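Local coordinates for protein putative phosphoglycolate phosphatase (Lactobacillus delbrueckii, PDB 2HI0) that probably hydrolyses phosphoglycolate to glycolate and phosphate, as a member of the haloacid dehalogenase-like hydrolases, at residues A[20-25]-A[95-100]; A[28-33]-A[54-59]. All coordinates share one frame; numbering follows the deposited sequence.

Contact 1 (A[20-25]-A[95-100]); sequences ADLTSA and EVFKPY
Ala25 presents its methyl group to two aromatic rings, those of Phe97 and Tyr100, where helix 19-32 packs against helix 87-103 in the helical cap inserted into the haloacid dehalogenase-like core. The short axes of 20-25 and 95-100 run roughly antiparallel, at 143°, with a closest approach of 10.3 Å. Ala25 suits the spot because its small side chain points toward the partner helix and lets both rings reach its backbone.

On one side Ala25 CB meets Phe97 CE1 at 3.7 Å. The Phe97 side chain leaves its helix with CG anti to the backbone N (chi1 178°), which carries the ring across to the other helix. There the ring edge lies near the carbonyl oxygens of two successive turns: Phe97 CD1 is 3.6 Å from Ala25 O, and Phe97 CE1 is 4.0 Å from Leu22 O. Leu22 starts out pointing away, yet its CD2 branch bends back to 4.3 Å from Phe97 CZ.

Tyr100, three residues on from Phe97, brings its CD2 edge to 3.7 Å from Ala25 CB, with the methyl carbon in the plane of the ring. Its other contacts include stacking with Tyr28 and His104.

Leu22 also touches Asp12, one of the three aspartates around the bound sodium ion, so this helix pair borders the metal site. No hydrogen bond joins the two segments. Across them the contact rests on apolar packing, one methyl between two rings, in the plane of Tyr100 and well off the plane of Phe97, and the Phe97 ring edge may gain a weak electrostatic attraction from the two carbonyl oxygens.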
ATOM      1  N   ALA A  20     -10.248  -1.588  -7.849  1.00 10.86           N
ATOM      2  CA  ALA A  20     -11.654  -1.948  -8.113  1.00 13.03           C
ATOM      3  C   ALA A  20     -12.311  -2.654  -6.941  1.00 11.22           C
ATOM      4  O   ALA A  20     -13.429  -2.296  -6.545  1.00 11.93           O
ATOM      5  CB  ALA A  20     -11.800  -2.811  -9.377  1.00 13.44           C
ATOM      6  N   ASP A  21     -11.640  -3.661  -6.366  1.00 12.69           N
ATOM      7  CA  ASP A  21     -12.213  -4.447  -5.264  1.00 11.78           C
ATOM      8  C   ASP A  21     -12.314  -3.571  -4.018  1.00 11.90           C
ATOM      9  O   ASP A  21     -13.264  -3.676  -3.228  1.00 11.80           O
ATOM     10  CB  ASP A  21     -11.380  -5.712  -4.978  1.00 14.90           C
ATOM     11  CG  ASP A  21     -11.605  -6.837  -6.007  1.00 15.33           C
ATOM     12  OD1 ASP A  21     -12.593  -6.824  -6.778  1.00 14.11           O
ATOM     13  OD2 ASP A  21     -10.786  -7.790  -6.057  1.00 13.49           O
ATOM     14  N   LEU A  22     -11.341  -2.676  -3.833  1.00  9.35           N
ATOM     15  CA  LEU A  22     -11.426  -1.741  -2.693  1.00 10.22           C
ATOM     16  C   LEU A  22     -12.668  -0.814  -2.782  1.00  8.27           C
ATOM     17  O   LEU A  22     -13.361  -0.528  -1.791  1.00 10.86           O
ATOM     18  CB  LEU A  22     -10.139  -0.886  -2.575  1.00 12.33           C
ATOM     19  CG  LEU A  22      -8.903  -1.575  -2.027  1.00 11.89           C
ATOM     20  CD1 LEU A  22      -7.702  -0.649  -2.287  1.00 10.62           C
ATOM     21  CD2 LEU A  22      -8.959  -1.943  -0.557  1.00 11.59           C
ATOM     22  N   THR A  23     -12.917  -0.362  -4.014  1.00 10.26           N
ATOM     23  CA  THR A  23     -14.026   0.540  -4.339  1.00 11.44           C
ATOM     24  C   THR A  23     -15.347  -0.160  -4.063  1.00 11.80           C
ATOM     25  O   THR A  23     -16.204   0.368  -3.396  1.00 11.59           O
ATOM     26  CB  THR A  23     -13.898   1.011  -5.813  1.00 10.08           C
ATOM     27  OG1 THR A  23     -12.693   1.777  -5.954  1.00 10.51           O
ATOM     28  CG2 THR A  23     -15.062   1.901  -6.219  1.00 12.50           C
ATOM     29  N   SER A  24     -15.497  -1.371  -4.589  1.00 12.34           N
ATOM     30  CA  SER A  24     -16.705  -2.148  -4.377  0.50 12.55           C
ATOM     31  C   SER A  24     -16.965  -2.388  -2.883  1.00 10.52           C
ATOM     32  O   SER A  24     -18.096  -2.255  -2.399  1.00 12.83           O
ATOM     33  CB  SER A  24     -16.584  -3.482  -5.124  0.50 13.36           C
ATOM     34  OG  SER A  24     -17.781  -4.214  -4.988  0.50 14.00           O
ATOM     35  N   ALA A  25     -15.926  -2.769  -2.137  1.00 10.75           N
ATOM     36  CA  ALA A  25     -16.056  -3.064  -0.719  1.00 11.33           C
ATOM     37  C   ALA A  25     -16.360  -1.792   0.082  1.00  9.62           C
ATOM     38  O   ALA A  25     -17.176  -1.808   1.007  1.00 10.81           O
ATOM     39  CB  ALA A  25     -14.808  -3.757  -0.198  1.00  9.75           C
ATOM     40  N   GLU A  95     -16.375  -2.000  10.772  1.00 13.31           N
ATOM     41  CA  GLU A  95     -16.945  -3.258  11.235  1.00 12.59           C
ATOM     42  C   GLU A  95     -17.540  -4.078  10.063  1.00 13.06           C
ATOM     43  O   GLU A  95     -17.503  -5.318  10.072  1.00 15.16           O
ATOM     44  CB  GLU A  95     -18.032  -2.953  12.262  1.00 12.58           C
ATOM     45  CG  GLU A  95     -18.662  -4.197  12.861  1.00 16.02           C
ATOM     46  CD  GLU A  95     -19.709  -3.897  13.932  1.00 20.66           C
ATOM     47  OE1 GLU A  95     -20.240  -2.763  13.981  1.00 22.92           O
ATOM     48  OE2 GLU A  95     -20.019  -4.823  14.708  1.00 21.48           O
ATOM     49  N   VAL A  96     -18.088  -3.377   9.082  1.00 13.43           N
ATOM     50  CA  VAL A  96     -18.591  -3.978   7.852  1.00 11.30           C
ATOM     51  C   VAL A  96     -17.483  -4.127   6.822  1.00 11.04           C
ATOM     52  O   VAL A  96     -17.314  -5.179   6.241  1.00 13.03           O
ATOM     53  CB  VAL A  96     -19.753  -3.132   7.245  1.00 11.75           C
ATOM     54  CG1 VAL A  96     -20.287  -3.765   5.928  1.00 13.29           C
ATOM     55  CG2 VAL A  96     -20.858  -2.917   8.336  1.00 11.53           C
ATOM     56  N   PHE A  97     -16.720  -3.062   6.603  1.00 12.75           N
ATOM     57  CA  PHE A  97     -15.703  -3.070   5.541  1.00 13.56           C
ATOM     58  C   PHE A  97     -14.606  -4.155   5.678  1.00 11.66           C
ATOM     59  O   PHE A  97     -14.237  -4.826   4.678  1.00 13.61           O
ATOM     60  CB  PHE A  97     -15.009  -1.725   5.478  1.00 12.12           C
ATOM     61  CG  PHE A  97     -13.918  -1.661   4.435  1.00 12.91           C
ATOM     62  CD1 PHE A  97     -14.220  -1.465   3.085  1.00 12.97           C
ATOM     63  CD2 PHE A  97     -12.607  -1.794   4.805  1.00 20.40           C
ATOM     64  CE1 PHE A  97     -13.205  -1.441   2.140  1.00 10.26           C
ATOM     65  CE2 PHE A  97     -11.606  -1.794   3.852  1.00 17.37           C
ATOM     66  CZ  PHE A  97     -11.900  -1.600   2.520  1.00 16.47           C
ATOM     67  N   LYS A  98     -14.039  -4.292   6.881  1.00 14.38           N
ATOM     68  CA  LYS A  98     -12.886  -5.193   7.025  1.00 14.81           C
ATOM     69  C   LYS A  98     -13.210  -6.646   6.639  1.00 13.69           C
ATOM     70  O   LYS A  98     -12.569  -7.238   5.785  1.00 15.40           O
ATOM     71  CB  LYS A  98     -12.292  -5.072   8.428  1.00 16.00           C
ATOM     72  CG  LYS A  98     -11.610  -3.726   8.619  1.00 16.99           C
ATOM     73  CD  LYS A  98     -10.733  -3.648   9.879  1.00 20.98           C
ATOM     74  CE  LYS A  98      -9.773  -4.843  10.010  1.00 30.05           C
ATOM     75  NZ  LYS A  98      -8.649  -4.565  10.959  1.00 38.66           N
ATOM     76  N   PRO A  99     -14.240  -7.225   7.229  1.00 14.04           N
ATOM     77  CA  PRO A  99     -14.578  -8.599   6.841  1.00 13.98           C
ATOM     78  C   PRO A  99     -15.099  -8.720   5.409  1.00 12.75           C
ATOM     79  O   PRO A  99     -14.747  -9.678   4.680  1.00 15.85           O
ATOM     80  CB  PRO A  99     -15.663  -9.002   7.834  1.00 14.34           C
ATOM     81  CG  PRO A  99     -16.172  -7.730   8.382  1.00 17.77           C
ATOM     82  CD  PRO A  99     -15.094  -6.719   8.323  1.00 14.76           C
ATOM     83  N   TYR A 100     -15.862  -7.717   4.977  1.00 14.15           N
ATOM     84  CA  TYR A 100     -16.365  -7.774   3.596  1.00 13.74           C
ATOM     85  C   TYR A 100     -15.222  -7.781   2.602  1.00 12.80           C
ATOM     86  O   TYR A 100     -15.147  -8.628   1.711  1.00 12.46           O
ATOM     87  CB  TYR A 100     -17.309  -6.639   3.309  1.00 13.97           C
ATOM     88  CG  TYR A 100     -17.934  -6.799   1.946  1.00  9.56           C
ATOM     89  CD1 TYR A 100     -19.113  -7.539   1.803  1.00 11.24           C
ATOM     90  CD2 TYR A 100     -17.335  -6.252   0.794  1.00 12.40           C
ATOM     91  CE1 TYR A 100     -19.702  -7.694   0.535  1.00 11.89           C
ATOM     92  CE2 TYR A 100     -17.904  -6.402  -0.454  1.00 13.00           C
ATOM     93  CZ  TYR A 100     -19.083  -7.129  -0.583  1.00 11.39           C
ATOM     94  OH  TYR A 100     -19.649  -7.270  -1.851  1.00 17.71           O
TER

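Contact 2 (A[28-33]-A[54-59]); sequences YAFEQT and VAVTRA. With EDO (1,2-ethanediol), chain H.
Phe30 reaches from the C-terminal part of helix 19-32 to Ala59 on helix 52-63, inside the helical cap characteristic of this branch of the haloacid dehalogenase-like hydrolases. Its CB already points at the partner helix, and with chi1 at -94°, away from the staggered values, the ring lies against Ala59. Along one side of the ring, Phe30 CE1 lies 4.4 Å from Val56 CG1. At the tip, Phe30 CZ presses on Ala59 CB at 3.4 Å, a tight approach that an alanine methyl, small and directed at the ring, can accommodate. Down the other side, Phe30 CE2 comes to 4.2 Å from Ala59 O. Both aliphatic side chains approach the ring obliquely. Phe39 adds an edge-to-face partner and His35 a second ring at about 55°, so a flat, wholly apolar phenylalanine is well suited to this buried place.

Glu31, on the exposed side, accepts a hydrogen bond from a molecule of 1,2-ethanediol, probably from the crystallisation liquor. Thr33 turns its hydroxyl back along the chain, where Thr33 OG1 donates to Ala29 O over 2.8 Å, tilted 23° from the carbonyl plane.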
ATOM      1  N   TYR A  28     -19.977  -0.852  -0.624  1.00 11.16           N
ATOM      2  CA  TYR A  28     -20.813  -1.795   0.142  1.00 12.36           C
ATOM      3  C   TYR A  28     -20.968  -1.394   1.617  1.00  9.77           C
ATOM      4  O   TYR A  28     -22.071  -1.333   2.150  1.00 13.78           O
ATOM      5  CB  TYR A  28     -20.274  -3.222   0.028  1.00 11.92           C
ATOM      6  CG  TYR A  28     -21.112  -4.243   0.813  1.00 10.83           C
ATOM      7  CD1 TYR A  28     -22.212  -4.864   0.227  1.00 13.19           C
ATOM      8  CD2 TYR A  28     -20.765  -4.588   2.080  1.00 11.37           C
ATOM      9  CE1 TYR A  28     -22.959  -5.772   0.939  1.00 13.72           C
ATOM     10  CE2 TYR A  28     -21.513  -5.478   2.811  1.00 15.36           C
ATOM     11  CZ  TYR A  28     -22.612  -6.081   2.224  1.00 18.72           C
ATOM     12  OH  TYR A  28     -23.354  -7.009   2.913  1.00 19.41           O
ATOM     13  N   ALA A  29     -19.824  -1.147   2.276  1.00 11.24           N
ATOM     14  CA  ALA A  29     -19.752  -0.799   3.702  1.00 12.98           C
ATOM     15  C   ALA A  29     -20.504   0.501   3.995  1.00 12.50           C
ATOM     16  O   ALA A  29     -21.233   0.654   4.984  1.00 12.82           O
ATOM     17  CB  ALA A  29     -18.269  -0.662   4.122  1.00 11.88           C
ATOM     18  N   PHE A  30     -20.268   1.501   3.154  1.00 10.67           N
ATOM     19  CA  PHE A  30     -20.937   2.797   3.235  1.00 12.17           C
ATOM     20  C   PHE A  30     -22.442   2.634   3.083  1.00 12.11           C
ATOM     21  O   PHE A  30     -23.224   3.137   3.865  1.00 12.87           O
ATOM     22  CB  PHE A  30     -20.380   3.802   2.201  1.00 12.25           C
ATOM     23  CG  PHE A  30     -19.265   4.702   2.777  1.00 15.48           C
ATOM     24  CD1 PHE A  30     -18.160   4.116   3.333  1.00 14.50           C
ATOM     25  CD2 PHE A  30     -19.376   6.093   2.828  1.00 16.54           C
ATOM     26  CE1 PHE A  30     -17.137   4.834   3.890  1.00 17.75           C
ATOM     27  CE2 PHE A  30     -18.349   6.841   3.415  1.00 20.57           C
ATOM     28  CZ  PHE A  30     -17.234   6.195   3.945  1.00 16.16           C
ATOM     29  N   GLU A  31     -22.848   1.897   2.067  1.00 12.08           N
ATOM     30  CA  GLU A  31     -24.283   1.693   1.860  1.00 11.72           C
ATOM     31  C   GLU A  31     -24.930   0.993   3.078  1.00 10.51           C
ATOM     32  O   GLU A  31     -26.022   1.388   3.531  1.00 13.57           O
ATOM     33  CB  GLU A  31     -24.498   0.837   0.605  1.00 13.17           C
ATOM     34  CG  GLU A  31     -25.963   0.543   0.304  1.00 15.78           C
ATOM     35  CD  GLU A  31     -26.194  -0.172  -1.015  1.00 14.58           C
ATOM     36  OE1 GLU A  31     -25.573  -1.230  -1.273  1.00 16.13           O
ATOM     37  OE2 GLU A  31     -27.075   0.336  -1.754  1.00 16.97           O
ATOM     38  N   GLN A  32     -24.263  -0.062   3.576  1.00 12.79           N
ATOM     39  CA  GLN A  32     -24.758  -0.781   4.737  1.00 12.23           C
ATOM     40  C   GLN A  32     -24.916   0.062   6.011  1.00 13.76           C
ATOM     41  O   GLN A  32     -25.669  -0.288   6.903  1.00 15.43           O
ATOM     42  CB  GLN A  32     -23.900  -2.008   5.077  1.00 13.86           C
ATOM     43  CG  GLN A  32     -24.040  -3.117   4.084  1.00 20.82           C
ATOM     44  CD  GLN A  32     -25.404  -3.738   4.098  1.00 17.54           C
ATOM     45  OE1 GLN A  32     -25.901  -4.118   5.169  1.00 18.49           O
ATOM     46  NE2 GLN A  32     -26.038  -3.858   2.920  1.00 15.15           N
ATOM     47  N   THR A  33     -24.153   1.141   6.099  1.00 10.62           N
ATOM     48  CA  THR A  33     -24.156   2.022   7.255  1.00 11.11           C
ATOM     49  C   THR A  33     -24.850   3.381   6.989  1.00 12.35           C
ATOM     50  O   THR A  33     -24.779   4.302   7.808  1.00 12.54           O
ATOM     51  CB  THR A  33     -22.738   2.188   7.791  1.00 12.03           C
ATOM     52  OG1 THR A  33     -21.877   2.673   6.752  1.00 11.25           O
ATOM     53  CG2 THR A  33     -22.196   0.888   8.356  1.00 15.87           C
ATOM     54  N   VAL A  54      -7.494   5.548   8.367  1.00  9.39           N
ATOM     55  CA  VAL A  54      -7.336   6.814   7.619  1.00  9.23           C
ATOM     56  C   VAL A  54      -8.169   6.817   6.334  1.00 10.61           C
ATOM     57  O   VAL A  54      -8.721   7.833   5.974  1.00 11.25           O
ATOM     58  CB  VAL A  54      -5.831   7.137   7.337  1.00 10.75           C
ATOM     59  CG1 VAL A  54      -5.712   8.285   6.362  1.00 11.85           C
ATOM     60  CG2 VAL A  54      -5.056   7.419   8.663  1.00 10.76           C
ATOM     61  N   ALA A  55      -8.248   5.678   5.665  1.00 10.98           N
ATOM     62  CA  ALA A  55      -9.013   5.561   4.412  1.00 10.25           C
ATOM     63  C   ALA A  55     -10.496   5.877   4.661  1.00 10.49           C
ATOM     64  O   ALA A  55     -11.125   6.659   3.907  1.00 11.28           O
ATOM     65  CB  ALA A  55      -8.853   4.139   3.789  1.00  9.93           C
ATOM     66  N   VAL A  56     -11.085   5.283   5.703  1.00 10.18           N
ATOM     67  CA  VAL A  56     -12.520   5.538   6.004  1.00  9.77           C
ATOM     68  C   VAL A  56     -12.711   6.979   6.535  1.00 11.72           C
ATOM     69  O   VAL A  56     -13.695   7.655   6.191  1.00 11.44           O
ATOM     70  CB  VAL A  56     -13.111   4.468   6.902  1.00 12.00           C
ATOM     71  CG1 VAL A  56     -14.522   4.821   7.371  1.00 11.60           C
ATOM     72  CG2 VAL A  56     -13.121   3.147   6.153  1.00 12.82           C
ATOM     73  N   THR A  57     -11.745   7.474   7.282  1.00  9.69           N
ATOM     74  CA  THR A  57     -11.825   8.864   7.770  1.00  9.90           C
ATOM     75  C   THR A  57     -11.854   9.838   6.564  1.00  9.55           C
ATOM     76  O   THR A  57     -12.648  10.770   6.490  1.00 12.88           O
ATOM     77  CB  THR A  57     -10.615   9.200   8.693  1.00  9.29           C
ATOM     78  OG1 THR A  57     -10.544   8.260   9.772  1.00 11.71           O
ATOM     79  CG2 THR A  57     -10.694  10.648   9.269  1.00 11.31           C
ATOM     80  N   ARG A  58     -10.929   9.627   5.616  1.00 10.45           N
ATOM     81  CA  ARG A  58     -10.892  10.371   4.355  1.00  8.35           C
ATOM     82  C   ARG A  58     -12.208  10.260   3.579  1.00  8.87           C
ATOM     83  O   ARG A  58     -12.739  11.287   3.065  1.00 10.13           O
ATOM     84  CB  ARG A  58      -9.711   9.890   3.540  1.00 10.39           C
ATOM     85  CG  ARG A  58      -8.334  10.455   3.965  1.00  8.49           C
ATOM     86  CD  ARG A  58      -7.258   9.771   3.099  1.00 10.61           C
ATOM     87  NE  ARG A  58      -5.941  10.337   3.336  1.00  9.51           N
ATOM     88  CZ  ARG A  58      -4.808   9.744   2.991  1.00  9.55           C
ATOM     89  NH1 ARG A  58      -4.837   8.506   2.492  1.00 11.04           N
ATOM     90  NH2 ARG A  58      -3.667  10.351   3.216  1.00 11.54           N
ATOM     91  N   ALA A  59     -12.725   9.040   3.480  1.00 10.16           N
ATOM     92  CA  ALA A  59     -13.960   8.816   2.690  1.00 10.97           C
ATOM     93  C   ALA A  59     -15.163   9.519   3.310  1.00 10.96           C
ATOM     94  O   ALA A  59     -15.950  10.131   2.596  1.00 11.15           O
ATOM     95  CB  ALA A  59     -14.284   7.292   2.533  1.00 13.62           C
TER
HETATM   96  C1  EDO H 245     -23.049  -0.247  -2.957  1.00 23.42           C
HETATM   97  O1  EDO H 245     -23.730  -1.475  -3.153  1.00 21.22           O
HETATM   98  C2  EDO H 245     -22.820   0.361  -4.338  1.00 18.89           C
HETATM   99  O2  EDO H 245     -24.032   0.757  -4.995  1.00 27.13           O

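How the contacts relate
Both contacts use helix 19-32: contact 1 its N-terminal half, contact 2 its C-terminal end. Along the chain the order is 20-25, 28-33, 54-59, 95-100, so the pairing of contact 2 falls within the span bounded by contact 1. Their centres are 9 Å apart, and the two touch directly: Phe97 CB meets Ala29 CB at 3.7 Å, while Val96 CG1 lies 3.7 Å from Ala29 CA. Helix 19-32 is thus packed by helix 87-103 and helix 52-63 together, in an insertion of helices and loops flanked by the short strands 16-17 and 110-111, between strands 6-9 and 128-133 of the parallel sheet. This fits a cap set beside the metal-bearing core.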